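Local structure of putative P4-specific DNA primase (Enterobacteria phage P4, 1KA8) at residues G10-L15 and N86-E92; P4-F8 and A40-M45; M21-A26 and R34-A40. The protein synthesises short RNA primers and unwinds DNA in phage P4 replication, and through this C-terminal winged-helix domain binds the viral replication origin. All coordinates share one frame; numbering follows the deposited sequence.

Interaction 1 (G10-L15 and N86-E92)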
loop_
_atom_site.group_PDB
_atom_site.type_symbol
_atom_site.label_atom_id
_atom_site.label_comp_id
_atom_site.label_asym_id
_atom_site.label_seq_id
_atom_site.Cartn_x
_atom_site.Cartn_y
_atom_site.Cartn_z
ATOM N N GLY A 10 -2.553 10.849 3.262
ATOM C CA GLY A 10 -1.807 11.962 3.812
ATOM C C GLY A 10 -2.724 12.978 4.463
ATOM O O GLY A 10 -2.288 13.797 5.260
ATOM N N TYR A 11 -4.001 12.926 4.104
ATOM C CA TYR A 11 -5.006 13.822 4.652
ATOM C C TYR A 11 -5.690 13.177 5.847
ATOM O O TYR A 11 -6.770 13.600 6.235
ATOM C CB TYR A 11 -6.071 14.125 3.610
ATOM C CG TYR A 11 -5.661 15.085 2.536
ATOM C CD1 TYR A 11 -5.615 16.453 2.779
ATOM C CD2 TYR A 11 -5.366 14.635 1.259
ATOM C CE1 TYR A 11 -5.291 17.348 1.771
ATOM C CE2 TYR A 11 -5.043 15.522 0.249
ATOM C CZ TYR A 11 -5.010 16.872 0.513
ATOM O OH TYR A 11 -4.721 17.739 -0.502
ATOM N N LEU A 12 -5.080 12.160 6.436
ATOM C CA LEU A 12 -5.716 11.505 7.569
ATOM C C LEU A 12 -4.984 11.662 8.892
ATOM O O LEU A 12 -3.751 11.695 8.926
ATOM C CB LEU A 12 -5.889 10.019 7.273
ATOM C CG LEU A 12 -6.677 9.661 6.014
ATOM C CD1 LEU A 12 -6.729 8.160 5.921
ATOM C CD2 LEU A 12 -8.095 10.215 6.068
ATOM N N GLU A 13 -5.761 11.754 9.977
ATOM C CA GLU A 13 -5.238 11.880 11.342
ATOM C C GLU A 13 -5.865 10.815 12.214
ATOM O O GLU A 13 -7.006 10.396 11.987
ATOM C CB GLU A 13 -5.608 13.209 11.974
ATOM C CG GLU A 13 -5.261 14.441 11.184
ATOM C CD GLU A 13 -6.000 15.673 11.713
ATOM O OE1 GLU A 13 -7.149 15.495 12.188
ATOM O OE2 GLU A 13 -5.447 16.805 11.639
ATOM N N THR A 14 -5.119 10.396 13.228
ATOM C CA THR A 14 -5.599 9.393 14.177
ATOM C C THR A 14 -6.255 10.015 15.413
ATOM O O THR A 14 -5.892 11.110 15.837
ATOM C CB THR A 14 -4.473 8.533 14.708
ATOM O OG1 THR A 14 -3.266 9.302 14.715
ATOM C CG2 THR A 14 -4.322 7.282 13.880
ATOM N N LEU A 15 -7.215 9.292 15.989
ATOM C CA LEU A 15 -7.941 9.711 17.188
ATOM C C LEU A 15 -7.504 8.877 18.401
ATOM O O LEU A 15 -7.136 7.708 18.272
ATOM C CB LEU A 15 -9.452 9.523 16.992
ATOM C CG LEU A 15 -10.264 10.456 16.092
ATOM C CD1 LEU A 15 -11.687 9.933 15.963
ATOM C CD2 LEU A 15 -10.265 11.855 16.674
ATOM N N ASN A 86 -10.290 4.920 13.840
ATOM C CA ASN A 86 -9.886 5.959 14.757
ATOM C C ASN A 86 -9.282 7.043 13.887
ATOM O O ASN A 86 -8.272 7.655 14.254
ATOM C CB ASN A 86 -8.817 5.441 15.703
ATOM C CG ASN A 86 -7.524 5.132 14.985
ATOM O OD1 ASN A 86 -7.509 4.333 14.058
ATOM N ND2 ASN A 86 -6.434 5.767 15.399
ATOM N N LEU A 87 -9.891 7.289 12.732
ATOM C CA LEU A 87 -9.330 8.288 11.835
ATOM C C LEU A 87 -10.286 9.405 11.451
ATOM O O LEU A 87 -11.502 9.215 11.406
ATOM C CB LEU A 87 -8.829 7.603 10.559
ATOM C CG LEU A 87 -8.025 6.311 10.730
ATOM C CD1 LEU A 87 -8.103 5.481 9.450
ATOM C CD2 LEU A 87 -6.587 6.641 11.116
ATOM N N THR A 88 -9.716 10.576 11.165
ATOM C CA THR A 88 -10.507 11.725 10.732
ATOM C C THR A 88 -9.725 12.506 9.698
ATOM O O THR A 88 -8.495 12.393 9.620
ATOM C CB THR A 88 -10.849 12.697 11.889
ATOM O OG1 THR A 88 -9.720 13.539 12.166
ATOM C CG2 THR A 88 -11.196 11.930 13.133
ATOM N N LEU A 89 -10.435 13.314 8.920
ATOM C CA LEU A 89 -9.771 14.102 7.891
ATOM C C LEU A 89 -9.113 15.344 8.461
ATOM O O LEU A 89 -9.715 16.054 9.256
ATOM C CB LEU A 89 -10.749 14.550 6.787
ATOM C CG LEU A 89 -11.737 13.570 6.160
ATOM C CD1 LEU A 89 -12.123 14.110 4.811
ATOM C CD2 LEU A 89 -11.136 12.180 6.045
ATOM N N LYS A 90 -7.871 15.594 8.057
ATOM C CA LYS A 90 -7.155 16.787 8.480
ATOM C C LYS A 90 -7.951 17.953 7.903
ATOM O O LYS A 90 -8.760 17.764 7.009
ATOM C CB LYS A 90 -5.739 16.821 7.895
ATOM C CG LYS A 90 -4.800 15.722 8.374
ATOM C CD LYS A 90 -3.389 15.998 7.866
ATOM C CE LYS A 90 -2.361 15.021 8.423
ATOM N NZ LYS A 90 -2.513 13.605 7.929
ATOM N N GLU A 91 -7.721 19.160 8.408
ATOM C CA GLU A 91 -8.444 20.350 7.940
ATOM C C GLU A 91 -8.181 20.706 6.466
ATOM O O GLU A 91 -9.099 21.140 5.780
ATOM C CB GLU A 91 -8.098 21.565 8.825
ATOM C CG GLU A 91 -6.766 22.237 8.424
ATOM C CD GLU A 91 -6.301 23.356 9.358
ATOM O OE1 GLU A 91 -7.109 24.273 9.661
ATOM O OE2 GLU A 91 -5.113 23.319 9.776
ATOM N N GLU A 92 -6.947 20.536 5.979
ATOM C CA GLU A 92 -6.642 20.881 4.597
ATOM C C GLU A 92 -7.530 20.118 3.618
ATOM O O GLU A 92 -7.766 20.562 2.487
ATOM C CB GLU A 92 -5.162 20.646 4.295
ATOM C CG GLU A 92 -4.477 19.620 5.171
ATOM C CD GLU A 92 -3.974 20.202 6.486
ATOM O OE1 GLU A 92 -4.791 20.403 7.410
ATOM O OE2 GLU A 92 -2.756 20.461 6.598
#
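Glu13 and Thr88 face each other as an antiparallel hydrogen-bonded pair, flanked by the non-hydrogen-bonded pairs Leu12–Leu89 and Thr14–Leu87. The two short strands, 12-14 and 87-89, run at 142° to one another, antiparallel with a marked twist. Glu13 N donates to Thr88 O and Thr88 N returns the bond to Glu13 O, each at 2.8 Å. The pairing continues past both strand ends: Lys90 N reaches Tyr11 O at 2.9 Å, and Leu15 N reaches Asn86 O at 2.6 Å. Strand 12-14 is the first strand of the winged-helix sheet, the one between helices 4-8 and 37-47, laid against strand 82-89 of the wing hairpin in a three-stranded sheet of order 1-3-2. Leu12, Leu87 and Leu89, with Thr14, share one face, where Leu12 and Leu87 meet Leu37 of helix 37-47. Leu12 and Leu89 point the same way, side by side, with their CD2 methyls 3.6 Å apart, and the CG2 methyl of Thr14 touches CD2 of Leu87 at 3.6 Å. Leu87 also packs on Leu63 and Leu67 of helix 56-69. The other face carries Glu13 and Thr88; here the Leu15 side chain crosses the Thr88 methyl at about a right angle, bringing Leu15 CG to 3.4 Å from Thr88 CG2. Lys90 stays extended until a final bend at chi4 (68°), which turns NZ back to the backbone of 10-15, where it donates to Gly10 O at 2.7 Å; a second bond to Leu12 O is modelled too short for its length to be trusted. The Tyr11 ring passes the aliphatic part of Glu92, its hydroxyl being held by Asp96 and its ring meeting Trp97 edge-to-face.

Interaction 2 (P4-F8 and A40-M45)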
loop_
_atom_site.group_PDB
_atom_site.type_symbol
_atom_site.label_atom_id
_atom_site.label_comp_id
_atom_site.label_asym_id
_atom_site.label_seq_id
_atom_site.Cartn_x
_atom_site.Cartn_y
_atom_site.Cartn_z
ATOM N N PRO A 4 -1.705 7.890 -5.824
ATOM C CA PRO A 4 -2.759 8.689 -5.211
ATOM C C PRO A 4 -3.314 8.117 -3.912
ATOM O O PRO A 4 -3.528 8.857 -2.959
ATOM C CB PRO A 4 -3.795 8.806 -6.331
ATOM C CG PRO A 4 -3.603 7.555 -7.070
ATOM C CD PRO A 4 -2.114 7.465 -7.170
ATOM N N THR A 5 -3.539 6.815 -3.858
ATOM C CA THR A 5 -4.043 6.223 -2.633
ATOM C C THR A 5 -3.182 6.678 -1.453
ATOM O O THR A 5 -3.691 7.036 -0.387
ATOM C CB THR A 5 -4.008 4.692 -2.715
ATOM O OG1 THR A 5 -5.055 4.231 -3.586
ATOM C CG2 THR A 5 -4.145 4.084 -1.327
ATOM N N PHE A 6 -1.872 6.667 -1.652
ATOM C CA PHE A 6 -0.946 7.088 -0.609
ATOM C C PHE A 6 -1.115 8.562 -0.227
ATOM O O PHE A 6 -1.089 8.912 0.961
ATOM C CB PHE A 6 0.483 6.898 -1.062
ATOM C CG PHE A 6 1.480 7.333 -0.059
ATOM C CD1 PHE A 6 1.792 6.506 1.025
ATOM C CD2 PHE A 6 2.086 8.578 -0.172
ATOM C CE1 PHE A 6 2.717 6.920 2.018
ATOM C CE2 PHE A 6 3.008 9.012 0.799
ATOM C CZ PHE A 6 3.330 8.184 1.906
ATOM N N ASP A 7 -1.253 9.424 -1.233
ATOM C CA ASP A 7 -1.435 10.858 -0.980
ATOM C C ASP A 7 -2.693 11.098 -0.166
ATOM O O ASP A 7 -2.688 11.890 0.767
ATOM C CB ASP A 7 -1.531 11.639 -2.288
ATOM C CG ASP A 7 -0.332 11.414 -3.187
ATOM O OD1 ASP A 7 0.728 10.957 -2.674
ATOM O OD2 ASP A 7 -0.457 11.707 -4.399
ATOM N N PHE A 8 -3.768 10.408 -0.529
ATOM C CA PHE A 8 -5.023 10.521 0.184
ATOM C C PHE A 8 -4.780 10.253 1.660
ATOM O O PHE A 8 -5.206 11.019 2.513
ATOM C CB PHE A 8 -6.021 9.501 -0.348
ATOM C CG PHE A 8 -7.243 9.341 0.516
ATOM C CD1 PHE A 8 -8.307 10.234 0.417
ATOM C CD2 PHE A 8 -7.331 8.291 1.430
ATOM C CE1 PHE A 8 -9.438 10.084 1.212
ATOM C CE2 PHE A 8 -8.453 8.135 2.224
ATOM C CZ PHE A 8 -9.508 9.035 2.113
ATOM N N ALA A 40 -14.831 8.943 1.317
ATOM C CA ALA A 40 -13.906 10.063 1.317
ATOM C C ALA A 40 -12.857 9.747 0.260
ATOM O O ALA A 40 -12.484 10.606 -0.551
ATOM C CB ALA A 40 -13.250 10.212 2.688
ATOM N N TYR A 41 -12.398 8.499 0.267
ATOM C CA TYR A 41 -11.402 8.051 -0.697
ATOM C C TYR A 41 -11.833 8.276 -2.156
ATOM O O TYR A 41 -11.088 8.856 -2.951
ATOM C CB TYR A 41 -11.102 6.582 -0.486
ATOM C CG TYR A 41 -10.210 6.045 -1.549
ATOM C CD1 TYR A 41 -9.026 6.688 -1.860
ATOM C CD2 TYR A 41 -10.550 4.898 -2.253
ATOM C CE1 TYR A 41 -8.197 6.204 -2.843
ATOM C CE2 TYR A 41 -9.729 4.401 -3.246
ATOM C CZ TYR A 41 -8.544 5.057 -3.540
ATOM O OH TYR A 41 -7.699 4.559 -4.512
ATOM N N LEU A 42 -13.027 7.809 -2.505
ATOM C CA LEU A 42 -13.535 7.994 -3.851
ATOM C C LEU A 42 -13.542 9.476 -4.191
ATOM O O LEU A 42 -13.118 9.884 -5.275
ATOM C CB LEU A 42 -14.955 7.458 -3.979
ATOM C CG LEU A 42 -15.206 5.991 -3.613
ATOM C CD1 LEU A 42 -16.694 5.703 -3.741
ATOM C CD2 LEU A 42 -14.405 5.056 -4.497
ATOM N N ALA A 43 -14.023 10.292 -3.263
ATOM C CA ALA A 43 -14.087 11.740 -3.488
ATOM C C ALA A 43 -12.724 12.312 -3.881
ATOM O O ALA A 43 -12.615 13.116 -4.805
ATOM C CB ALA A 43 -14.622 12.452 -2.216
ATOM N N TYR A 44 -11.689 11.887 -3.166
ATOM C CA TYR A 44 -10.338 12.359 -3.425
ATOM C C TYR A 44 -9.839 11.938 -4.803
ATOM O O TYR A 44 -9.464 12.789 -5.609
ATOM C CB TYR A 44 -9.375 11.846 -2.351
ATOM C CG TYR A 44 -7.942 12.245 -2.619
ATOM C CD1 TYR A 44 -7.541 13.575 -2.520
ATOM C CD2 TYR A 44 -6.997 11.296 -3.011
ATOM C CE1 TYR A 44 -6.231 13.951 -2.808
ATOM C CE2 TYR A 44 -5.681 11.657 -3.300
ATOM C CZ TYR A 44 -5.304 12.984 -3.198
ATOM O OH TYR A 44 -4.005 13.349 -3.474
ATOM N N MET A 45 -9.814 10.629 -5.062
ATOM C CA MET A 45 -9.379 10.104 -6.363
ATOM C C MET A 45 -10.090 10.882 -7.461
ATOM O O MET A 45 -9.466 11.447 -8.348
ATOM C CB MET A 45 -9.736 8.616 -6.516
ATOM C CG MET A 45 -8.890 7.659 -5.694
ATOM S SD MET A 45 -7.213 7.944 -6.131
ATOM C CE MET A 45 -6.376 6.928 -5.069
#
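This is a buried aromatic packing contact, in which the N-terminal helix 4-8 of the winged-helix domain lies across helix 37-47. The two segment axes pass 10.0 Å apart at 119°, and Phe8 reaches across to Ala40, Tyr41 and Tyr44. With its CG anti to the backbone N (chi1 168°), Phe8 extends toward the other helix and packs against both tyrosines. One face of its ring takes the CA of Tyr41 in a CH-pi contact, 3.8 Å from CA to the centroid, and the edge of the Tyr41 ring also turns to the Phe8 ring, giving a T-shaped pair with planes at 69°. The Ala40 methyl sits at the rim of Phe8, in the ring plane, its CB 4.0 Å from Phe8 CZ. Tyr44 slides past Phe8 in the opposite direction: the CA of Phe8 lies over one face of its ring, while Pro4 O approaches the edge at Tyr44 CE2, 3.5 Å away. Pro4 CB rests on the Met45 sulfur, SD, at 3.5 Å. Polar contact is slight, a weak hydrogen bond between Thr5 OG1 and Tyr41 OH whose geometry is uncertain. Thr5 packs on Glu69 and Phe6 on Asp3, both of the second subunit. Around the cluster, Phe59 of helix 56-69 packs on Phe8 and Tyr41, while Tyr44 meets Trp97 edge-to-face and touches Tyr11, next to strand 12-14.

Interaction 3 (M21-A26 and R34-A40); sequences MYMGNA and RKYLYHA
The N-terminus of helix 37-47 in the winged-helix domain is tied here to the irregular segment 21-26, through a single backbone bridge between Tyr22 and Tyr36, the N-cap residue. Tyr22 N donates to Lys35 O at 2.8 Å in a nearly straight bond (170°), and Tyr22 O accepts Leu37 N, from the first turn of the helix, at 2.6 Å. An inverse gamma turn centred on Met23 then swings the chain so that Gly24 passes close against the Tyr36 ring. Met21 points toward the helix; its bend at chi3 (105°) brings CE to 3.7 Å from the Ala40 CB, while SD lies on CD1 of Leu37, the two side chains crossing at about a right angle. Tyr22 and Lys35 run side by side, and Lys35 NZ lies off-centre from the Tyr22 ring, 34° from its normal and 4.4 Å from the centroid, in a cation-pi contact. Arg34 NE is hydrogen-bonded to Tyr94 OH. Leu37 N, in a first turn whose amides lack an in-helix acceptor, is bonded to Tyr22 O, which is consistent with a firm start to the helix; Met21 packs on Leu37 and Ala40, and Met23 on Leu37, through apolar contacts.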
loop_
_atom_site.group_PDB
_atom_site.type_symbol
_atom_site.label_atom_id
_atom_site.label_comp_id
_atom_site.label_asym_id
_atom_site.label_seq_id
_atom_site.Cartn_x
_atom_site.Cartn_y
_atom_site.Cartn_z
ATOM N N MET A 21 -14.012 7.988 11.639
ATOM C CA MET A 21 -14.748 7.580 10.444
ATOM C C MET A 21 -15.078 6.100 10.364
ATOM O O MET A 21 -14.440 5.258 10.996
ATOM C CB MET A 21 -13.961 7.960 9.190
ATOM C CG MET A 21 -13.981 9.421 8.898
ATOM S SD MET A 21 -12.732 9.902 7.744
ATOM C CE MET A 21 -13.813 10.124 6.332
ATOM N N TYR A 22 -16.091 5.798 9.572
ATOM C CA TYR A 22 -16.490 4.422 9.347
ATOM C C TYR A 22 -15.916 3.953 7.977
ATOM O O TYR A 22 -15.847 4.719 6.994
ATOM C CB TYR A 22 -18.020 4.316 9.333
ATOM C CG TYR A 22 -18.689 4.107 10.686
ATOM C CD1 TYR A 22 -19.108 5.186 11.468
ATOM C CD2 TYR A 22 -18.975 2.812 11.143
ATOM C CE1 TYR A 22 -19.812 4.977 12.667
ATOM C CE2 TYR A 22 -19.670 2.588 12.334
ATOM C CZ TYR A 22 -20.094 3.671 13.096
ATOM O OH TYR A 22 -20.811 3.429 14.266
ATOM N N MET A 23 -15.488 2.703 7.908
ATOM C CA MET A 23 -14.963 2.183 6.658
ATOM C C MET A 23 -16.170 1.839 5.810
ATOM O O MET A 23 -16.483 0.664 5.692
ATOM C CB MET A 23 -14.173 0.886 6.922
ATOM C CG MET A 23 -13.467 0.319 5.694
ATOM S SD MET A 23 -12.333 1.549 5.131
ATOM C CE MET A 23 -11.089 1.279 6.278
ATOM N N GLY A 24 -16.858 2.818 5.229
ATOM C CA GLY A 24 -18.046 2.482 4.447
ATOM C C GLY A 24 -17.847 1.403 3.384
ATOM O O GLY A 24 -17.058 0.471 3.549
ATOM N N ASN A 25 -18.581 1.500 2.285
ATOM C CA ASN A 25 -18.410 0.542 1.212
ATOM C C ASN A 25 -19.147 1.082 0.009
ATOM O O ASN A 25 -19.930 2.021 0.119
ATOM C CB ASN A 25 -18.908 -0.824 1.633
ATOM C CG ASN A 25 -20.376 -0.856 1.802
ATOM O OD1 ASN A 25 -20.895 -1.612 2.609
ATOM N ND2 ASN A 25 -21.078 -0.041 1.034
ATOM N N ALA A 26 -18.889 0.498 -1.144
ATOM C CA ALA A 26 -19.486 0.976 -2.376
ATOM C C ALA A 26 -21.010 0.987 -2.432
ATOM O O ALA A 26 -21.609 1.800 -3.131
ATOM C CB ALA A 26 -18.931 0.167 -3.523
ATOM N N ARG A 34 -17.895 12.589 4.647
ATOM C CA ARG A 34 -17.368 12.893 5.966
ATOM C C ARG A 34 -17.492 11.720 6.922
ATOM O O ARG A 34 -16.682 11.563 7.829
ATOM C CB ARG A 34 -18.096 14.118 6.519
ATOM C CG ARG A 34 -17.392 14.839 7.633
ATOM C CD ARG A 34 -16.375 15.865 7.157
ATOM N NE ARG A 34 -16.043 16.750 8.277
ATOM C CZ ARG A 34 -16.939 17.513 8.915
ATOM N NH1 ARG A 34 -18.220 17.503 8.533
ATOM N NH2 ARG A 34 -16.568 18.272 9.950
ATOM N N LYS A 35 -18.488 10.877 6.696
ATOM C CA LYS A 35 -18.718 9.735 7.569
ATOM C C LYS A 35 -17.996 8.451 7.156
ATOM O O LYS A 35 -17.466 7.727 8.010
ATOM C CB LYS A 35 -20.230 9.505 7.688
ATOM C CG LYS A 35 -20.703 8.352 8.564
ATOM C CD LYS A 35 -22.203 8.490 8.696
ATOM C CE LYS A 35 -22.939 7.183 8.914
ATOM N NZ LYS A 35 -22.578 6.452 10.157
ATOM N N TYR A 36 -17.956 8.157 5.856
ATOM C CA TYR A 36 -17.287 6.935 5.420
ATOM C C TYR A 36 -15.943 7.156 4.763
ATOM O O TYR A 36 -15.810 7.905 3.791
ATOM C CB TYR A 36 -18.210 6.153 4.520
ATOM C CG TYR A 36 -19.532 5.915 5.181
ATOM C CD1 TYR A 36 -20.626 6.742 4.900
ATOM C CD2 TYR A 36 -19.709 4.847 6.072
ATOM C CE1 TYR A 36 -21.877 6.506 5.477
ATOM C CE2 TYR A 36 -20.952 4.601 6.656
ATOM C CZ TYR A 36 -22.024 5.434 6.343
ATOM O OH TYR A 36 -23.262 5.180 6.851
ATOM N N LEU A 37 -14.944 6.495 5.333
ATOM C CA LEU A 37 -13.576 6.603 4.870
ATOM C C LEU A 37 -13.471 6.245 3.394
ATOM O O LEU A 37 -12.867 6.973 2.601
ATOM C CB LEU A 37 -12.702 5.696 5.718
ATOM C CG LEU A 37 -11.203 5.898 5.590
ATOM C CD1 LEU A 37 -10.872 7.351 5.389
ATOM C CD2 LEU A 37 -10.528 5.318 6.829
ATOM N N TYR A 38 -14.090 5.134 3.019
ATOM C CA TYR A 38 -14.041 4.717 1.631
ATOM C C TYR A 38 -14.662 5.774 0.712
ATOM O O TYR A 38 -14.140 6.010 -0.390
ATOM C CB TYR A 38 -14.740 3.354 1.442
ATOM C CG TYR A 38 -14.443 2.734 0.097
ATOM C CD1 TYR A 38 -13.136 2.414 -0.258
ATOM C CD2 TYR A 38 -15.450 2.560 -0.853
ATOM C CE1 TYR A 38 -12.830 1.948 -1.523
ATOM C CE2 TYR A 38 -15.156 2.091 -2.136
ATOM C CZ TYR A 38 -13.839 1.788 -2.467
ATOM O OH TYR A 38 -13.511 1.344 -3.739
ATOM N N HIS A 39 -15.761 6.406 1.155
ATOM C CA HIS A 39 -16.413 7.423 0.329
ATOM C C HIS A 39 -15.501 8.619 0.218
ATOM O O HIS A 39 -15.408 9.240 -0.842
ATOM C CB HIS A 39 -17.737 7.868 0.912
ATOM C CG HIS A 39 -18.806 6.834 0.856
ATOM N ND1 HIS A 39 -18.540 5.493 0.682
ATOM C CD2 HIS A 39 -20.144 6.933 1.022
ATOM C CE1 HIS A 39 -19.668 4.807 0.746
ATOM N NE2 HIS A 39 -20.658 5.658 0.953
ATOM N N ALA A 40 -14.831 8.943 1.317
ATOM C CA ALA A 40 -13.906 10.063 1.317
ATOM C C ALA A 40 -12.857 9.747 0.260
ATOM O O ALA A 40 -12.484 10.606 -0.551
ATOM C CB ALA A 40 -13.250 10.212 2.688
#

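How the interactions relate
The three contacts lie close together in one small domain, their centres 11 to 13 Å apart. Along the chain the segments come in the order 4-8, 10-15, 21-26, 34-40, 40-45 and 86-92, so the segments of interactions 1 and 2 alternate, and interaction 3 falls within the span of both. Interactions 2 and 3 share Ala40 and helix 37-47. Interaction 3 joins the sheet of interaction 1 through a probable hydrogen bond from Met21 N to Leu87 O, while Tyr11 packs on Tyr44 between interactions 1 and 2. Leu37 touches Leu12, Leu87 and Phe8, linking all three contacts. The wing strand, the N-terminal helix and helix 37-47 thus belong to one compact winged-helix domain, the origin-binding part of the protein.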